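Local coordinates for protein ketol-acid reductoisomerase (NAD(+)) (uncultured archaeon GZfos26G2, PDB 4XDY) that catalyses the magnesium-dependent alkyl migration and NADH-dependent reduction of (S)-2-acetolactate to (R)-2,3-dihydroxy-isovalerate in branched-chain amino acid biosynthesis, at residues Asp126-Met131 with Lys158-Gly163; Pro100-Gly105 with Val122-Val127. All blocks are in the same frame, centred on the assembly; numbering follows the deposited sequence. Where two conformers were deposited one is given.

Interaction 1: residues Asp126-Met131 with Lys158-Gly163; sequences DVDVIM and KQNPSG
Asp128 grips Ser162 with both carboxylate oxygens. OD2 of Asp128 takes the hydroxyl OG of Ser162 on its syn lone pair at 2.5 Å, while OD1 of Asp128 accepts the backbone N of Ser162 at 3.0 Å, also from the syn side but 19° out of the carboxylate plane. The two bonds hold the carboxylate against the middle of the type I turn Asn160–Gly163, which leads into helix 165-175. Gln159 donates in the same sense: with CG beside the backbone N (chi1 -62°) and the chain extended beyond it, its NE2 reaches Val127 O at 2.9 Å. Beyond these anchors, toward Met131, the backbones pair antiparallel, Val129 N donating to Gln159 O at 3.0 Å. Val129 O receives Lys158 N at 2.8 Å and, weakly, Gln159 N, so that Lys158 and Gln159 both face Val129, a classic beta bulge in the Rossmann domain. CG2 of Val129 lies 3.6 Å from NE2 of Gln159, and CG1 of Val129 packs beside CB of Lys158, where Phe188 of helix 188-203 touches both residues. Lys158 NZ turns away to a salt bridge with Glu189. Farther out, Pro161 sets CD 3.1 Å from Asp128 OD1, and its CG and CD also touch Val127 O.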
ATOM      1  N   ASP A 126      36.085 -13.889 -18.682  1.00 26.61           N
ATOM      2  CA  ASP A 126      36.021 -15.317 -18.349  1.00 25.76           C
ATOM      3  C   ASP A 126      35.245 -15.637 -17.123  1.00 25.86           C
ATOM      4  O   ASP A 126      35.352 -16.722 -16.576  1.00 24.40           O
ATOM      5  CB  ASP A 126      37.466 -15.906 -18.309  1.00 28.59           C
ATOM      6  CG  ASP A 126      38.341 -15.245 -17.247  1.00 33.10           C
ATOM      7  OD1 ASP A 126      37.878 -14.345 -16.503  1.00 30.05           O
ATOM      8  OD2 ASP A 126      39.491 -15.662 -17.122  1.00 34.13           O
ATOM      9  N   VAL A 127      34.427 -14.693 -16.631  1.00 24.02           N
ATOM     10  CA  VAL A 127      33.494 -14.976 -15.534  1.00 22.13           C
ATOM     11  C   VAL A 127      32.058 -14.860 -15.987  1.00 20.60           C
ATOM     12  O   VAL A 127      31.746 -14.090 -16.873  1.00 25.17           O
ATOM     13  CB  VAL A 127      33.726 -14.031 -14.248  1.00 24.83           C
ATOM     14  CG1 VAL A 127      35.165 -14.159 -13.770  1.00 26.18           C
ATOM     15  CG2 VAL A 127      33.373 -12.608 -14.589  1.00 31.58           C
ATOM     16  N   ASP A 128      31.194 -15.630 -15.380  1.00 21.69           N
ATOM     17  CA  ASP A 128      29.803 -15.508 -15.702  1.00 19.93           C
ATOM     18  C   ASP A 128      29.353 -14.153 -15.033  1.00 21.93           C
ATOM     19  O   ASP A 128      29.865 -13.788 -13.937  1.00 21.60           O
ATOM     20  CB  ASP A 128      29.021 -16.605 -15.139  1.00 21.01           C
ATOM     21  CG  ASP A 128      29.253 -18.023 -15.845  1.00 23.62           C
ATOM     22  OD1 ASP A 128      29.622 -18.032 -17.002  1.00 23.69           O
ATOM     23  OD2 ASP A 128      28.889 -19.009 -15.174  1.00 24.61           O
ATOM     24  N   VAL A 129      28.341 -13.541 -15.632  1.00 22.25           N
ATOM     25  CA  VAL A 129      27.774 -12.276 -15.083  1.00 19.27           C
ATOM     26  C   VAL A 129      26.255 -12.389 -15.123  1.00 19.03           C
ATOM     27  O   VAL A 129      25.645 -12.520 -16.227  1.00 20.99           O
ATOM     28  CB  VAL A 129      28.265 -11.031 -15.822  1.00 21.93           C
ATOM     29  CG1 VAL A 129      27.652  -9.715 -15.211  1.00 23.21           C
ATOM     30  CG2 VAL A 129      29.745 -10.933 -15.800  1.00 23.88           C
ATOM     31  N   ILE A 130      25.670 -12.425 -13.938  1.00 18.50           N
ATOM     32  CA  ILE A 130      24.284 -12.705 -13.753  1.00 19.88           C
ATOM     33  C   ILE A 130      23.612 -11.667 -12.854  1.00 19.72           C
ATOM     34  O   ILE A 130      24.288 -10.978 -12.086  1.00 19.47           O
ATOM     35  CB  ILE A 130      24.035 -14.117 -13.236  1.00 20.73           C
ATOM     36  CG1 ILE A 130      24.784 -14.333 -11.952  1.00 22.33           C
ATOM     37  CG2 ILE A 130      24.511 -15.109 -14.327  1.00 21.23           C
ATOM     38  CD1 ILE A 130      24.365 -15.573 -11.256  1.00 23.16           C
ATOM     39  N   MET A 131      22.289 -11.664 -12.888  1.00 20.00           N
ATOM     40  CA  MET A 131      21.498 -10.813 -12.012  1.00 19.97           C
ATOM     41  C   MET A 131      20.264 -11.528 -11.563  1.00 18.81           C
ATOM     42  O   MET A 131      19.531 -12.144 -12.381  1.00 19.08           O
ATOM     43  CB  MET A 131      21.091  -9.475 -12.713  1.00 21.11           C
ATOM     44  CG  MET A 131      20.138  -8.828 -11.768  1.00 23.47           C
ATOM     45  SD  MET A 131      20.000  -7.155 -12.187  1.00 34.44           S
ATOM     46  CE  MET A 131      19.219  -7.376 -13.477  1.00 13.38           C
ATOM     47  N   LYS A 158      24.412 -11.670 -18.536  1.00 20.55           N
ATOM     48  CA  LYS A 158      25.157 -10.773 -19.403  1.00 21.46           C
ATOM     49  C   LYS A 158      26.326 -11.569 -20.046  1.00 23.79           C
ATOM     50  O   LYS A 158      26.673 -11.270 -21.155  1.00 23.36           O
ATOM     51  CB  LYS A 158      25.784  -9.670 -18.569  1.00 23.93           C
ATOM     52  CG  LYS A 158      26.722  -8.698 -19.316  1.00 26.53           C
ATOM     53  CD  LYS A 158      25.826  -7.881 -20.234  1.00 33.76           C
ATOM     54  CE  LYS A 158      26.436  -6.694 -20.930  1.00 40.76           C
ATOM     55  NZ  LYS A 158      25.198  -6.060 -21.508  1.00 39.14           N
ATOM     56  N   GLN A 159      26.926 -12.495 -19.277  1.00 25.46           N
ATOM     57  CA  GLN A 159      28.088 -13.326 -19.769  1.00 23.65           C
ATOM     58  C   GLN A 159      27.901 -14.767 -19.266  1.00 21.96           C
ATOM     59  O   GLN A 159      27.526 -15.012 -18.115  1.00 21.59           O
ATOM     60  CB  GLN A 159      29.435 -12.827 -19.235  1.00 24.24           C
ATOM     61  CG  GLN A 159      29.800 -11.436 -19.653  1.00 26.12           C
ATOM     62  CD  GLN A 159      31.173 -10.976 -19.318  1.00 25.56           C
ATOM     63  OE1 GLN A 159      31.479  -9.843 -19.641  1.00 32.13           O
ATOM     64  NE2 GLN A 159      31.932 -11.727 -18.542  1.00 24.48           N
ATOM     65  N   ASN A 160      28.226 -15.733 -20.141  1.00 22.12           N
ATOM     66  CA  ASN A 160      27.969 -17.150 -19.831  1.00 23.13           C
ATOM     67  C   ASN A 160      29.175 -18.031 -20.323  1.00 24.63           C
ATOM     68  O   ASN A 160      28.958 -19.119 -20.964  1.00 23.69           O
ATOM     69  CB  ASN A 160      26.702 -17.578 -20.548  1.00 25.56           C
ATOM     70  CG  ASN A 160      26.337 -19.009 -20.284  1.00 28.05           C
ATOM     71  OD1 ASN A 160      26.598 -19.574 -19.217  1.00 29.12           O
ATOM     72  ND2 ASN A 160      25.727 -19.617 -21.296  1.00 31.70           N
ATOM     73  N   PRO A 161      30.392 -17.639 -19.965  1.00 22.44           N
ATOM     74  CA  PRO A 161      31.513 -18.491 -20.434  1.00 24.03           C
ATOM     75  C   PRO A 161      31.590 -19.902 -19.824  1.00 27.27           C
ATOM     76  O   PRO A 161      32.254 -20.781 -20.429  1.00 25.41           O
ATOM     77  CB  PRO A 161      32.751 -17.662 -20.088  1.00 26.97           C
ATOM     78  CG  PRO A 161      32.318 -16.825 -18.921  1.00 25.04           C
ATOM     79  CD  PRO A 161      30.928 -16.431 -19.324  1.00 23.04           C
ATOM     80  N   SER A 162      30.904 -20.126 -18.717  1.00 24.43           N
ATOM     81  CA  SER A 162      30.875 -21.433 -18.101  1.00 26.64           C
ATOM     82  C   SER A 162      29.794 -22.314 -18.686  1.00 25.65           C
ATOM     83  O   SER A 162      29.701 -23.487 -18.335  1.00 26.64           O
ATOM     84  CB  SER A 162      30.707 -21.343 -16.574  1.00 25.82           C
ATOM     85  OG  SER A 162      29.325 -21.267 -16.261  1.00 26.80           O
ATOM     86  N   GLY A 163      28.870 -21.706 -19.406  1.00 23.73           N
ATOM     87  CA  GLY A 163      27.583 -22.314 -19.786  1.00 24.83           C
ATOM     88  C   GLY A 163      26.508 -22.457 -18.786  1.00 24.37           C
ATOM     89  O   GLY A 163      25.348 -22.724 -19.159  1.00 26.41           O
TER

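Interaction 2: residues Pro100-Gly105 with Val122-Val127; sequences PQLKAG and VPPEDV
Gly105 and Asp126 join the two loops through one backbone hydrogen bond, Gly105 N to Asp126 O at 2.9 Å, nearly straight at 173°. The same oxygen also receives a CA-H···O contact from Ala104, whose CA lies 3.4 Å from Asp126 O, so that two consecutive residues of one loop converge on a single acceptor. Asp126 belongs to the type I turn Pro124–Val127, in which the closing bond from Val127 N to Pro124 O is weak. CG of Asp126 stands between the backbone N and the carbonyl carbon (chi1 61°), and from there the carboxylate lies against Ala104: CB of Ala104 is 3.6 Å from Asp126 OD2, a van der Waals contact. Earlier in both loops the contact turns apolar. Leu102 brings its CD1 branch to CD and CG of Pro124, 3.8 Å from CD, and the two side chains cross at about a right angle. Between this pair and the glycine bond, CG1 of Val127 fills in, 3.7 Å from Lys103 O and more loosely against CB of Leu102. Val127 is the buried member of the group, whereas Ala104 and Lys103 are exposed. Tyr94 of helix 90-98 touches both Leu102 and Pro124, tying their apolar contact to that helix. The two loops lead directly into strands 107-110 and 128-134, neighbouring parallel strands of the Rossmann sheet, and the Gly105–Asp126 bond lies just ahead of the point where those strands begin to pair.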
ATOM      1  N   PRO A 100      40.518  -8.556  -8.030  1.00 33.63           N
ATOM      2  CA  PRO A 100      41.743  -9.441  -7.993  1.00 32.35           C
ATOM      3  C   PRO A 100      41.546 -10.839  -7.532  1.00 31.99           C
ATOM      4  O   PRO A 100      42.432 -11.671  -7.743  1.00 33.22           O
ATOM      5  CB  PRO A 100      42.657  -8.702  -7.006  1.00 34.36           C
ATOM      6  CG  PRO A 100      42.225  -7.235  -7.125  1.00 32.80           C
ATOM      7  CD  PRO A 100      40.683  -7.391  -7.141  1.00 31.12           C
ATOM      8  N   GLN A 101      40.424 -11.139  -6.899  0.70 30.19           N
ATOM      9  CA  GLN A 101      40.102 -12.479  -6.457  0.70 30.78           C
ATOM     10  C   GLN A 101      39.242 -13.245  -7.467  0.70 33.88           C
ATOM     11  O   GLN A 101      38.854 -14.395  -7.218  0.70 34.12           O
ATOM     12  CB  GLN A 101      39.403 -12.449  -5.096  0.70 35.47           C
ATOM     13  CG  GLN A 101      40.043 -11.465  -4.098  0.70 38.96           C
ATOM     14  CD  GLN A 101      41.539 -11.658  -4.033  0.70 38.12           C
ATOM     15  OE1 GLN A 101      42.352 -10.833  -4.533  0.70 35.73           O
ATOM     16  NE2 GLN A 101      41.915 -12.809  -3.503  0.70 43.17           N
ATOM     17  N   LEU A 102      38.896 -12.608  -8.583  1.00 31.57           N
ATOM     18  CA  LEU A 102      37.982 -13.279  -9.540  1.00 36.18           C
ATOM     19  C   LEU A 102      38.849 -14.365 -10.204  1.00 38.43           C
ATOM     20  O   LEU A 102      40.058 -14.198 -10.385  1.00 40.28           O
ATOM     21  CB  LEU A 102      37.396 -12.317 -10.546  1.00 39.64           C
ATOM     22  CG  LEU A 102      36.237 -11.465  -9.978  1.00 38.96           C
ATOM     23  CD1 LEU A 102      35.474 -10.706 -11.072  1.00 42.31           C
ATOM     24  CD2 LEU A 102      35.199 -12.226  -9.128  1.00 43.24           C
ATOM     25  N   LYS A 103      38.294 -15.518 -10.416  1.00 35.11           N
ATOM     26  CA  LYS A 103      39.005 -16.536 -11.176  1.00 33.64           C
ATOM     27  C   LYS A 103      38.019 -16.919 -12.261  1.00 30.65           C
ATOM     28  O   LYS A 103      36.805 -16.935 -12.015  1.00 28.02           O
ATOM     29  CB  LYS A 103      39.284 -17.747 -10.286  1.00 36.70           C
ATOM     30  CG  LYS A 103      40.332 -17.472  -9.230  1.00 45.62           C
ATOM     31  CD  LYS A 103      41.704 -17.809  -9.738  1.00 60.25           C
ATOM     32  CE  LYS A 103      41.949 -19.319  -9.652  1.00 67.79           C
ATOM     33  NZ  LYS A 103      43.257 -19.580  -8.998  1.00 74.66           N
ATOM     34  N   ALA A 104      38.556 -17.399 -13.365  1.00 30.91           N
ATOM     35  CA  ALA A 104      37.694 -18.007 -14.417  1.00 28.65           C
ATOM     36  C   ALA A 104      36.659 -18.887 -13.908  1.00 27.87           C
ATOM     37  O   ALA A 104      36.896 -19.753 -13.088  1.00 28.25           O
ATOM     38  CB  ALA A 104      38.550 -18.763 -15.457  1.00 30.73           C
ATOM     39  N   GLY A 105      35.469 -18.711 -14.465  1.00 28.76           N
ATOM     40  CA  GLY A 105      34.304 -19.501 -14.136  1.00 29.74           C
ATOM     41  C   GLY A 105      33.589 -19.290 -12.849  1.00 30.19           C
ATOM     42  O   GLY A 105      32.576 -19.970 -12.595  1.00 29.92           O
ATOM     43  N   VAL A 122      33.122  -3.317 -15.445  1.00 25.35           N
ATOM     44  CA  VAL A 122      33.319  -4.021 -16.711  1.00 27.03           C
ATOM     45  C   VAL A 122      34.057  -5.335 -16.306  1.00 27.93           C
ATOM     46  O   VAL A 122      35.214  -5.309 -16.038  1.00 31.09           O
ATOM     47  CB  VAL A 122      34.081  -3.210 -17.793  1.00 32.84           C
ATOM     48  CG1 VAL A 122      34.286  -4.053 -19.070  1.00 32.84           C
ATOM     49  CG2 VAL A 122      33.334  -1.940 -18.201  1.00 34.73           C
ATOM     50  N   PRO A 123      33.327  -6.447 -16.143  1.00 26.76           N
ATOM     51  CA  PRO A 123      33.860  -7.705 -15.566  1.00 27.08           C
ATOM     52  C   PRO A 123      34.866  -8.348 -16.552  1.00 25.97           C
ATOM     53  O   PRO A 123      34.907  -7.977 -17.662  1.00 24.70           O
ATOM     54  CB  PRO A 123      32.621  -8.569 -15.339  1.00 32.78           C
ATOM     55  CG  PRO A 123      31.488  -7.582 -15.445  1.00 37.07           C
ATOM     56  CD  PRO A 123      31.935  -6.596 -16.519  1.00 30.23           C
ATOM     57  N   PRO A 124      35.778  -9.144 -16.052  1.00 25.93           N
ATOM     58  CA  PRO A 124      36.566  -9.921 -17.038  1.00 31.10           C
ATOM     59  C   PRO A 124      35.686 -10.823 -17.936  1.00 25.96           C
ATOM     60  O   PRO A 124      34.594 -11.315 -17.512  1.00 27.38           O
ATOM     61  CB  PRO A 124      37.525 -10.739 -16.147  1.00 30.75           C
ATOM     62  CG  PRO A 124      36.879 -10.838 -14.843  1.00 33.19           C
ATOM     63  CD  PRO A 124      35.913  -9.655 -14.682  1.00 28.65           C
ATOM     64  N   GLU A 125      36.217 -11.140 -19.102  1.00 27.02           N
ATOM     65  CA  GLU A 125      35.544 -11.950 -20.101  1.00 28.28           C
ATOM     66  C   GLU A 125      35.286 -13.383 -19.612  1.00 28.12           C
ATOM     67  O   GLU A 125      34.315 -14.015 -20.026  1.00 27.42           O
ATOM     68  CB  GLU A 125      36.234 -11.839 -21.457  1.00 33.04           C
ATOM     69  CG  GLU A 125      37.646 -12.438 -21.494  1.00 38.05           C
ATOM     70  CD  GLU A 125      37.639 -13.977 -21.695  1.00 45.00           C
ATOM     71  OE1 GLU A 125      38.670 -14.618 -21.350  1.00 42.64           O
ATOM     72  OE2 GLU A 125      36.597 -14.510 -22.148  1.00 36.52           O
ATOM     73  N   ASP A 126      36.085 -13.889 -18.682  1.00 26.61           N
ATOM     74  CA  ASP A 126      36.021 -15.317 -18.349  1.00 25.76           C
ATOM     75  C   ASP A 126      35.245 -15.637 -17.123  1.00 25.86           C
ATOM     76  O   ASP A 126      35.352 -16.722 -16.576  1.00 24.40           O
ATOM     77  CB  ASP A 126      37.466 -15.906 -18.309  1.00 28.59           C
ATOM     78  CG  ASP A 126      38.341 -15.245 -17.247  1.00 33.10           C
ATOM     79  OD1 ASP A 126      37.878 -14.345 -16.503  1.00 30.05           O
ATOM     80  OD2 ASP A 126      39.491 -15.662 -17.122  1.00 34.13           O
ATOM     81  N   VAL A 127      34.427 -14.693 -16.631  1.00 24.02           N
ATOM     82  CA  VAL A 127      33.494 -14.976 -15.534  1.00 22.13           C
ATOM     83  C   VAL A 127      32.058 -14.860 -15.987  1.00 20.60           C
ATOM     84  O   VAL A 127      31.746 -14.090 -16.873  1.00 25.17           O
ATOM     85  CB  VAL A 127      33.726 -14.031 -14.248  1.00 24.83           C
ATOM     86  CG1 VAL A 127      35.165 -14.159 -13.770  1.00 26.18           C
ATOM     87  CG2 VAL A 127      33.373 -12.608 -14.589  1.00 31.58           C
TER

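Overall arrangement
Asp126 and Val127 belong to both contacts, whose centres lie about 9 Å apart on the same side of the chain's centre. Interaction 2 joins the loops entering strands 107-110 and 128-134, and interaction 1 links the second of these to the chain leaving strand 153-157; together they span three adjacent strands, where the first two begin and the third ends. The two also touch directly: Gln159 NE2 lies 2.9 Å from Pro124 O, a probable hydrogen bond, and Val129 CG2 packs 3.8 Å from Pro123 CB. Neither reaches the cofactor: the side chain of Val129 is about 12 Å from the bound NADH and about 12 Å from that of His112, the predicted active-site residue.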